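Local coordinates for protein lipopolysaccharide heptosyltransferase 2 (PDB 1PSW) that transfers the second heptose from ADP-L-glycero-D-manno-heptose onto the heptosyl-Kdo2-lipid A module while the core of lipopolysaccharide is built, at residues Lys92-Pro97 against Glu111-Leu116; Arg134-Ala139 against Gln149-Pro154; Gln254-Ile259 against Met273-Ala278. All blocks are in the same frame, centred on the assembly; numbering follows the deposited sequence.

Contact 1: residues Lys92-Pro97 against Glu111-Leu116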
loop_
_atom_site.group_PDB
_atom_site.type_symbol
_atom_site.label_atom_id
_atom_site.label_comp_id
_atom_site.label_asym_id
_atom_site.label_seq_id
_atom_site.Cartn_x
_atom_site.Cartn_y
_atom_site.Cartn_z
ATOM N N LYS A 92 -9.329 0.260 -21.045
ATOM C CA LYS A 92 -10.499 1.028 -20.639
ATOM C C LYS A 92 -10.213 2.101 -19.590
ATOM O O LYS A 92 -10.931 3.102 -19.516
ATOM C CB LYS A 92 -11.584 0.087 -20.118
ATOM C CG LYS A 92 -11.234 -0.602 -18.813
ATOM C CD LYS A 92 -12.335 -1.550 -18.371
ATOM C CE LYS A 92 -12.063 -2.086 -16.972
ATOM N NZ LYS A 92 -13.133 -3.008 -16.491
ATOM N N SER A 93 -9.170 1.908 -18.785
ATOM C CA SER A 93 -8.845 2.885 -17.744
ATOM C C SER A 93 -8.471 4.262 -18.293
ATOM O O SER A 93 -8.597 5.262 -17.590
ATOM C CB SER A 93 -7.715 2.363 -16.840
ATOM O OG SER A 93 -6.453 2.416 -17.489
ATOM N N ALA A 94 -8.024 4.325 -19.544
ATOM C CA ALA A 94 -7.654 5.607 -20.131
ATOM C C ALA A 94 -8.779 6.255 -20.943
ATOM O O ALA A 94 -8.573 7.282 -21.591
ATOM C CB ALA A 94 -6.411 5.442 -20.998
ATOM N N LEU A 95 -9.969 5.667 -20.896
ATOM C CA LEU A 95 -11.104 6.201 -21.642
ATOM C C LEU A 95 -11.649 7.506 -21.062
ATOM O O LEU A 95 -11.824 8.488 -21.785
ATOM C CB LEU A 95 -12.224 5.158 -21.709
ATOM C CG LEU A 95 -11.993 4.002 -22.694
ATOM C CD1 LEU A 95 -13.097 2.961 -22.553
ATOM C CD2 LEU A 95 -11.953 4.554 -24.117
ATOM N N VAL A 96 -11.910 7.520 -19.760
ATOM C CA VAL A 96 -12.448 8.707 -19.104
ATOM C C VAL A 96 -11.722 10.008 -19.442
ATOM O O VAL A 96 -12.358 10.989 -19.824
ATOM C CB VAL A 96 -12.469 8.527 -17.573
ATOM C CG1 VAL A 96 -12.811 9.841 -16.890
ATOM C CG2 VAL A 96 -13.490 7.469 -17.200
ATOM N N PRO A 97 -10.385 10.039 -19.304
ATOM C CA PRO A 97 -9.634 11.261 -19.612
ATOM C C PRO A 97 -9.909 11.814 -21.007
ATOM O O PRO A 97 -9.942 13.031 -21.210
ATOM C CB PRO A 97 -8.183 10.824 -19.442
ATOM C CG PRO A 97 -8.280 9.804 -18.365
ATOM C CD PRO A 97 -9.481 8.996 -18.792
ATOM N N GLU A 111 -1.814 -1.576 -22.272
ATOM C CA GLU A 111 -2.504 -2.336 -23.312
ATOM C C GLU A 111 -2.682 -1.523 -24.588
ATOM O O GLU A 111 -3.808 -1.245 -25.002
ATOM C CB GLU A 111 -3.882 -2.793 -22.834
ATOM C CG GLU A 111 -3.886 -3.537 -21.518
ATOM C CD GLU A 111 -5.224 -4.204 -21.241
ATOM O OE1 GLU A 111 -6.274 -3.605 -21.564
ATOM O OE2 GLU A 111 -5.224 -5.323 -20.684
HETATM N N MSE A 112 -1.565 -1.133 -25.195
HETATM C CA MSE A 112 -1.572 -0.367 -26.437
HETATM C C MSE A 112 -2.517 0.828 -26.402
HETATM O O MSE A 112 -3.415 0.932 -27.235
HETATM C CB MSE A 112 -1.971 -1.271 -27.606
HETATM C CG MSE A 112 -1.278 -2.626 -27.630
HETATM SE SE MSE A 112 0.652 -2.497 -27.554
HETATM C CE MSE A 112 0.942 -3.553 -25.955
ATOM N N ARG A 113 -2.313 1.735 -25.452
ATOM C CA ARG A 113 -3.176 2.906 -25.337
ATOM C C ARG A 113 -2.734 4.071 -26.219
ATOM O O ARG A 113 -2.777 5.227 -25.799
ATOM C CB ARG A 113 -3.246 3.356 -23.877
ATOM C CG ARG A 113 -3.954 2.363 -22.964
ATOM C CD ARG A 113 -3.061 1.914 -21.816
ATOM N NE ARG A 113 -2.673 3.028 -20.955
ATOM C CZ ARG A 113 -1.830 2.928 -19.932
ATOM N NH1 ARG A 113 -1.280 1.763 -19.636
ATOM N NH2 ARG A 113 -1.534 3.992 -19.199
ATOM N N TYR A 114 -2.333 3.769 -27.450
ATOM C CA TYR A 114 -1.880 4.804 -28.375
ATOM C C TYR A 114 -2.926 5.860 -28.723
ATOM O O TYR A 114 -2.590 6.919 -29.244
ATOM C CB TYR A 114 -1.351 4.174 -29.665
ATOM C CG TYR A 114 0.013 3.554 -29.521
ATOM C CD1 TYR A 114 0.174 2.168 -29.464
ATOM C CD2 TYR A 114 1.153 4.355 -29.445
ATOM C CE1 TYR A 114 1.439 1.601 -29.340
ATOM C CE2 TYR A 114 2.416 3.793 -29.319
ATOM C CZ TYR A 114 2.553 2.420 -29.269
ATOM O OH TYR A 114 3.808 1.865 -29.161
ATOM N N GLY A 115 -4.190 5.577 -28.449
ATOM C CA GLY A 115 -5.216 6.555 -28.756
ATOM C C GLY A 115 -5.631 7.381 -27.551
ATOM O O GLY A 115 -5.649 8.614 -27.592
ATOM N N LEU A 116 -5.961 6.692 -26.468
ATOM C CA LEU A 116 -6.393 7.355 -25.252
ATOM C C LEU A 116 -5.289 8.195 -24.625
ATOM O O LEU A 116 -5.569 9.108 -23.852
ATOM C CB LEU A 116 -6.890 6.310 -24.258
ATOM C CG LEU A 116 -7.861 5.290 -24.854
ATOM C CD1 LEU A 116 -8.387 4.398 -23.747
ATOM C CD2 LEU A 116 -9.016 6.006 -25.551
HETATM O O HOH W 1 -6.710 9.119 -21.519
#
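Leu116 lies against the backbone turn at Ala94 and Leu95, its side chain spread over both residues, with CB and CD1 on Ala94 and both methyls on Leu95. Its CB stands 3.3 Å from the carbonyl oxygen Ala94 O. Ala94 CB and Leu116 CB both point across the interface and meet at 3.4 Å, closer than ordinary van der Waals contact. Further out, with CG held anti to its own carbonyl carbon (chi1 -48°), Leu116 lays CD1 on the peptide between Ala94 and Leu95, 3.5 Å from Leu95 N. Leu95 starts off away from the 111-116 loop, yet its end turns back, and Leu95 CD2 lies 3.6 Å from both Leu116 CD1 and Leu116 CD2, the two chains slanting across each other.

One water donates to Ala94 O and to Leu116 O, 2.6 Å from each. Leu116 O also accepts from Arg105 NE, so this carbonyl has two donors. Cut back to an alanine here, the side chain would still put CB against Ala94, but the loss of both methyls is likely to open a gap beside Leu95 CD2.

The turn lies over strand 83-86, with Ala94 on Val86, in the first Rossmann-like domain of this GT-B enzyme; loop 111-116 joins strands 104-108 and 119-121. No direct hydrogen bond joins the segments. The chemistry therefore implies close apolar packing of a loop onto the 3-10 turn 92-94 that leads into helix 95-99, with a water donating to both carbonyls, one of which Arg105 also serves.

Contact 2: residues Arg134-Ala139 against Gln149-Pro154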
loop_
_atom_site.group_PDB
_atom_site.type_symbol
_atom_site.label_atom_id
_atom_site.label_comp_id
_atom_site.label_asym_id
_atom_site.label_seq_id
_atom_site.Cartn_x
_atom_site.Cartn_y
_atom_site.Cartn_z
ATOM N N ARG A 134 8.756 4.007 -11.832
ATOM C CA ARG A 134 7.883 4.111 -12.992
ATOM C C ARG A 134 6.789 5.154 -12.812
ATOM O O ARG A 134 6.428 5.846 -13.766
ATOM C CB ARG A 134 7.266 2.749 -13.327
ATOM C CG ARG A 134 8.316 1.717 -13.709
ATOM C CD ARG A 134 7.718 0.375 -14.103
ATOM N NE ARG A 134 8.773 -0.627 -14.218
ATOM C CZ ARG A 134 8.575 -1.905 -14.527
ATOM N NH1 ARG A 134 7.349 -2.355 -14.766
ATOM N NH2 ARG A 134 9.609 -2.739 -14.578
ATOM N N TYR A 135 6.254 5.275 -11.602
ATOM C CA TYR A 135 5.215 6.272 -11.349
ATOM C C TYR A 135 5.817 7.665 -11.365
ATOM O O TYR A 135 5.295 8.574 -12.005
ATOM C CB TYR A 135 4.534 6.041 -9.995
ATOM C CG TYR A 135 3.503 4.938 -9.999
ATOM C CD1 TYR A 135 2.844 4.570 -11.176
ATOM C CD2 TYR A 135 3.151 4.286 -8.820
ATOM C CE1 TYR A 135 1.865 3.583 -11.172
ATOM C CE2 TYR A 135 2.172 3.300 -8.808
ATOM C CZ TYR A 135 1.532 2.954 -9.993
ATOM O OH TYR A 135 0.558 1.979 -9.990
ATOM N N ILE A 136 6.925 7.822 -10.652
ATOM C CA ILE A 136 7.611 9.101 -10.564
ATOM C C ILE A 136 8.022 9.630 -11.939
ATOM O O ILE A 136 7.879 10.813 -12.214
ATOM C CB ILE A 136 8.861 8.991 -9.654
ATOM C CG1 ILE A 136 8.425 8.833 -8.192
ATOM C CG2 ILE A 136 9.757 10.203 -9.841
ATOM C CD1 ILE A 136 9.571 8.557 -7.214
ATOM N N ALA A 137 8.530 8.751 -12.796
ATOM C CA ALA A 137 8.969 9.142 -14.135
ATOM C C ALA A 137 7.894 9.857 -14.959
ATOM O O ALA A 137 8.214 10.685 -15.821
ATOM C CB ALA A 137 9.464 7.923 -14.897
ATOM N N LEU A 138 6.626 9.548 -14.703
ATOM C CA LEU A 138 5.540 10.167 -15.462
ATOM C C LEU A 138 5.389 11.668 -15.241
ATOM O O LEU A 138 4.793 12.363 -16.063
ATOM C CB LEU A 138 4.211 9.477 -15.152
ATOM C CG LEU A 138 4.124 7.987 -15.494
ATOM C CD1 LEU A 138 2.730 7.485 -15.148
ATOM C CD2 LEU A 138 4.423 7.756 -16.975
ATOM N N ALA A 139 5.931 12.168 -14.135
ATOM C CA ALA A 139 5.844 13.587 -13.821
ATOM C C ALA A 139 6.846 14.399 -14.637
ATOM O O ALA A 139 6.840 15.628 -14.590
ATOM C CB ALA A 139 6.089 13.808 -12.330
ATOM N N GLN A 149 18.097 6.230 -13.254
ATOM C CA GLN A 149 19.235 7.004 -12.771
ATOM C C GLN A 149 19.112 8.478 -13.136
ATOM O O GLN A 149 19.732 9.322 -12.495
ATOM C CB GLN A 149 20.539 6.433 -13.332
ATOM C CG GLN A 149 21.801 7.186 -12.906
ATOM C CD GLN A 149 21.929 7.335 -11.393
ATOM O OE1 GLN A 149 21.753 6.370 -10.645
ATOM N NE2 GLN A 149 22.251 8.547 -10.938
ATOM N N ASP A 150 18.318 8.791 -14.159
ATOM C CA ASP A 150 18.131 10.180 -14.565
ATOM C C ASP A 150 17.164 10.938 -13.665
ATOM O O ASP A 150 17.104 12.165 -13.707
ATOM C CB ASP A 150 17.619 10.270 -16.002
ATOM C CG ASP A 150 18.618 9.748 -17.006
ATOM O OD1 ASP A 150 19.835 9.895 -16.763
ATOM O OD2 ASP A 150 18.180 9.204 -18.036
ATOM N N LEU A 151 16.402 10.216 -12.853
ATOM C CA LEU A 151 15.442 10.857 -11.969
ATOM C C LEU A 151 16.104 11.742 -10.931
ATOM O O LEU A 151 17.038 11.319 -10.245
ATOM C CB LEU A 151 14.590 9.807 -11.256
ATOM C CG LEU A 151 13.593 9.025 -12.101
ATOM C CD1 LEU A 151 12.931 7.966 -11.231
ATOM C CD2 LEU A 151 12.549 9.974 -12.687
ATOM N N PRO A 152 15.636 12.995 -10.811
ATOM C CA PRO A 152 16.212 13.914 -9.824
ATOM C C PRO A 152 16.131 13.287 -8.432
ATOM O O PRO A 152 15.080 12.791 -8.030
ATOM C CB PRO A 152 15.327 15.149 -9.957
ATOM C CG PRO A 152 14.979 15.146 -11.407
ATOM C CD PRO A 152 14.657 13.691 -11.667
ATOM N N GLN A 153 17.244 13.314 -7.708
ATOM C CA GLN A 153 17.310 12.745 -6.371
ATOM C C GLN A 153 17.257 13.863 -5.335
ATOM O O GLN A 153 17.648 14.993 -5.612
ATOM C CB GLN A 153 18.609 11.948 -6.212
ATOM C CG GLN A 153 18.717 10.741 -7.142
ATOM C CD GLN A 153 18.023 9.508 -6.591
ATOM O OE1 GLN A 153 17.507 8.686 -7.346
ATOM N NE2 GLN A 153 18.028 9.364 -5.272
ATOM N N PRO A 154 16.756 13.565 -4.126
ATOM C CA PRO A 154 16.235 12.265 -3.694
ATOM C C PRO A 154 14.812 12.038 -4.194
ATOM O O PRO A 154 14.070 12.994 -4.415
ATOM C CB PRO A 154 16.288 12.368 -2.172
ATOM C CG PRO A 154 15.966 13.814 -1.945
ATOM C CD PRO A 154 16.832 14.497 -2.985
#
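Leu151 reaches from its loop toward helix 131-137 and meets two consecutive residues there, Ile136 and Ala137. The branched end of the leucine does all the touching. Its CD2 lies 4.0 Å from Ile136 CG2, and CD1 is almost as near the same methyl at 4.1 Å, so the isopropyl fork presents both tips to one branch of the isoleucine. That branch is set by the Ile136 torsion: with CG1 beside the backbone N (chi1 -71°), CG2 falls anti to that nitrogen and comes round to the leucine. The two side chains meet at a slant, neither alongside nor square to each other.

Toward Ala137 the contact is with the backbone as much as with the side chain. Leu151 CD2 sits 4.0 Å from Ala137 CA and 4.3 Å from Ala137 CB. The spacings are those of relaxed carbon contacts, no hydrogen bond passes between the segments, and only 117 Å² is buried, yet all three touching residues are buried in the folded chain.

Around this point the helix is enclosed on other sides as well. Ile136 also packs on Ser19 of helix 11-27, and Ala137 on Trp108 of strand 104-108; Trp108 NE1 donates to Arg134 O. Leu151 thus lays the loop that leaves this helix against a helix that itself rests on helix 11-27 and strand 104-108, both of the N-terminal Rossmann-like domain.

Contact 3: residues Gln254-Ile259 against Met273-Ala278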
loop_
_atom_site.group_PDB
_atom_site.type_symbol
_atom_site.label_atom_id
_atom_site.label_comp_id
_atom_site.label_asym_id
_atom_site.label_seq_id
_atom_site.Cartn_x
_atom_site.Cartn_y
_atom_site.Cartn_z
ATOM N N GLN A 254 -8.859 4.084 8.939
ATOM C CA GLN A 254 -8.727 3.592 10.297
ATOM C C GLN A 254 -7.560 2.608 10.385
ATOM O O GLN A 254 -6.854 2.562 11.396
ATOM C CB GLN A 254 -10.016 2.916 10.729
ATOM C CG GLN A 254 -11.180 3.867 10.751
ATOM C CD GLN A 254 -12.499 3.165 10.920
ATOM O OE1 GLN A 254 -12.820 2.236 10.179
ATOM N NE2 GLN A 254 -13.281 3.607 11.898
ATOM N N ALA A 255 -7.361 1.820 9.331
ATOM C CA ALA A 255 -6.258 0.868 9.303
ATOM C C ALA A 255 -4.926 1.612 9.369
ATOM O O ALA A 255 -4.013 1.203 10.086
ATOM C CB ALA A 255 -6.324 0.015 8.033
ATOM N N VAL A 256 -4.818 2.703 8.611
ATOM C CA VAL A 256 -3.599 3.511 8.591
ATOM C C VAL A 256 -3.271 4.005 9.998
ATOM O O VAL A 256 -2.136 3.915 10.455
ATOM C CB VAL A 256 -3.759 4.739 7.683
ATOM C CG1 VAL A 256 -2.631 5.716 7.941
ATOM C CG2 VAL A 256 -3.756 4.297 6.210
ATOM N N ILE A 257 -4.281 4.536 10.676
ATOM C CA ILE A 257 -4.121 5.054 12.029
ATOM C C ILE A 257 -3.674 3.959 13.006
ATOM O O ILE A 257 -2.704 4.133 13.731
ATOM C CB ILE A 257 -5.450 5.692 12.533
ATOM C CG1 ILE A 257 -5.785 6.932 11.690
ATOM C CG2 ILE A 257 -5.321 6.057 14.009
ATOM C CD1 ILE A 257 -7.226 7.409 11.816
ATOM N N LEU A 258 -4.367 2.825 12.991
ATOM C CA LEU A 258 -4.025 1.718 13.898
ATOM C C LEU A 258 -2.631 1.134 13.649
ATOM O O LEU A 258 -1.924 0.771 14.589
ATOM C CB LEU A 258 -5.084 0.615 13.812
ATOM C CG LEU A 258 -6.449 1.019 14.390
ATOM C CD1 LEU A 258 -7.493 -0.057 14.113
ATOM C CD2 LEU A 258 -6.325 1.265 15.892
ATOM N N ILE A 259 -2.258 1.015 12.382
ATOM C CA ILE A 259 -0.938 0.521 12.042
ATOM C C ILE A 259 0.104 1.493 12.620
ATOM O O ILE A 259 1.114 1.076 13.192
ATOM C CB ILE A 259 -0.785 0.389 10.499
ATOM C CG1 ILE A 259 -1.579 -0.834 10.027
ATOM C CG2 ILE A 259 0.704 0.253 10.107
ATOM C CD1 ILE A 259 -1.691 -0.976 8.519
HETATM N N MSE A 273 1.695 -3.879 3.585
HETATM C CA MSE A 273 3.123 -3.761 3.868
HETATM C C MSE A 273 3.548 -2.342 3.490
HETATM O O MSE A 273 4.223 -1.652 4.248
HETATM C CB MSE A 273 3.918 -4.755 3.021
HETATM C CG MSE A 273 5.433 -4.702 3.228
HETATM SE SE MSE A 273 6.404 -5.896 2.037
HETATM C CE MSE A 273 6.321 -4.662 0.479
ATOM N N HIS A 274 3.143 -1.921 2.299
ATOM C CA HIS A 274 3.469 -0.585 1.803
ATOM C C HIS A 274 2.919 0.524 2.685
ATOM O O HIS A 274 3.541 1.581 2.822
ATOM C CB HIS A 274 2.977 -0.446 0.367
ATOM C CG HIS A 274 3.641 -1.406 -0.561
ATOM N ND1 HIS A 274 4.991 -1.355 -0.830
ATOM C CD2 HIS A 274 3.177 -2.517 -1.179
ATOM C CE1 HIS A 274 5.333 -2.397 -1.568
ATOM N NE2 HIS A 274 4.250 -3.118 -1.791
ATOM N N VAL A 275 1.757 0.284 3.282
ATOM C CA VAL A 275 1.161 1.264 4.175
ATOM C C VAL A 275 2.053 1.413 5.413
ATOM O O VAL A 275 2.386 2.530 5.802
ATOM C CB VAL A 275 -0.273 0.846 4.592
ATOM C CG1 VAL A 275 -0.816 1.807 5.642
ATOM C CG2 VAL A 275 -1.189 0.844 3.363
ATOM N N ALA A 276 2.445 0.293 6.020
ATOM C CA ALA A 276 3.308 0.322 7.201
ATOM C C ALA A 276 4.637 1.020 6.880
ATOM O O ALA A 276 5.149 1.805 7.683
ATOM C CB ALA A 276 3.563 -1.108 7.696
ATOM N N ALA A 277 5.184 0.738 5.701
ATOM C CA ALA A 277 6.442 1.338 5.256
ATOM C C ALA A 277 6.320 2.859 5.142
ATOM O O ALA A 277 7.233 3.590 5.513
ATOM C CB ALA A 277 6.860 0.742 3.903
ATOM N N ALA A 278 5.189 3.326 4.620
ATOM C CA ALA A 278 4.939 4.753 4.456
ATOM C C ALA A 278 4.832 5.440 5.808
ATOM O O ALA A 278 5.160 6.618 5.938
ATOM C CB ALA A 278 3.658 4.964 3.659
#
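Two successive helices of the second Rossmann-like domain, 252-260 and 271-278, which flank strand 264-268 along the chain, meet here through Val256 and Ile259 on one and Val275 and Ala276 on the other. The axes of the short segments approach to 9.9 Å with a signed crossing angle of -55°. Val275 points at its neighbour and supplies the central methyl: its CG1, placed anti to the backbone N (chi1 174°), is touched twice. Val256 CG2 reaches it at 3.9 Å, and Ile259 CD1 at 4.1 Å, each side chain crossing the valine at about a right angle.

Ile259 serves both partners with separate branches. While CD1 goes to Val275, its CG2 rests on the backbone of Ala276, the residue after Val275, 3.9 Å from Ala276 CA, with Ala276 CB at 4.0 Å. The alanine's short side chain lets this methyl come close to the helix surface. All four touching residues are buried, and no hydrogen bond crosses, so the two segments meet through aliphatic contacts.

Behind the pair, Ala276 also packs on Leu283 of strand 283-287, while Val275 touches Val11 of helix 11-27 in the first domain. Neighbouring helices that pack on one face of a parallel sheet of order 3-2-1-4-5-6 are typical of the Rossmann-like half of a GT-B glycosyltransferase, and helix 271-278 here also faces the other half.

From the N terminus the three contacts follow in series, none nesting or crossing. Contact 1 closes a loop within the first parallel sheet's domain: the chain runs through helix 95-99 and strand 104-108 before 111-116 returns to the turn ahead of that helix. Contact 2 closes a shorter loop without regular helix or strand between its segments, just before the chain moves on to helix 164-173. Contact 3 belongs to the second sheet's domain and spans strand 264-268 between two helices. Centres lie about 23 Å apart for contacts 1 and 2 and about 24 Å for 2 and 3. Helix 11-27 neighbours both contacts 2 and 3, relating the two domains.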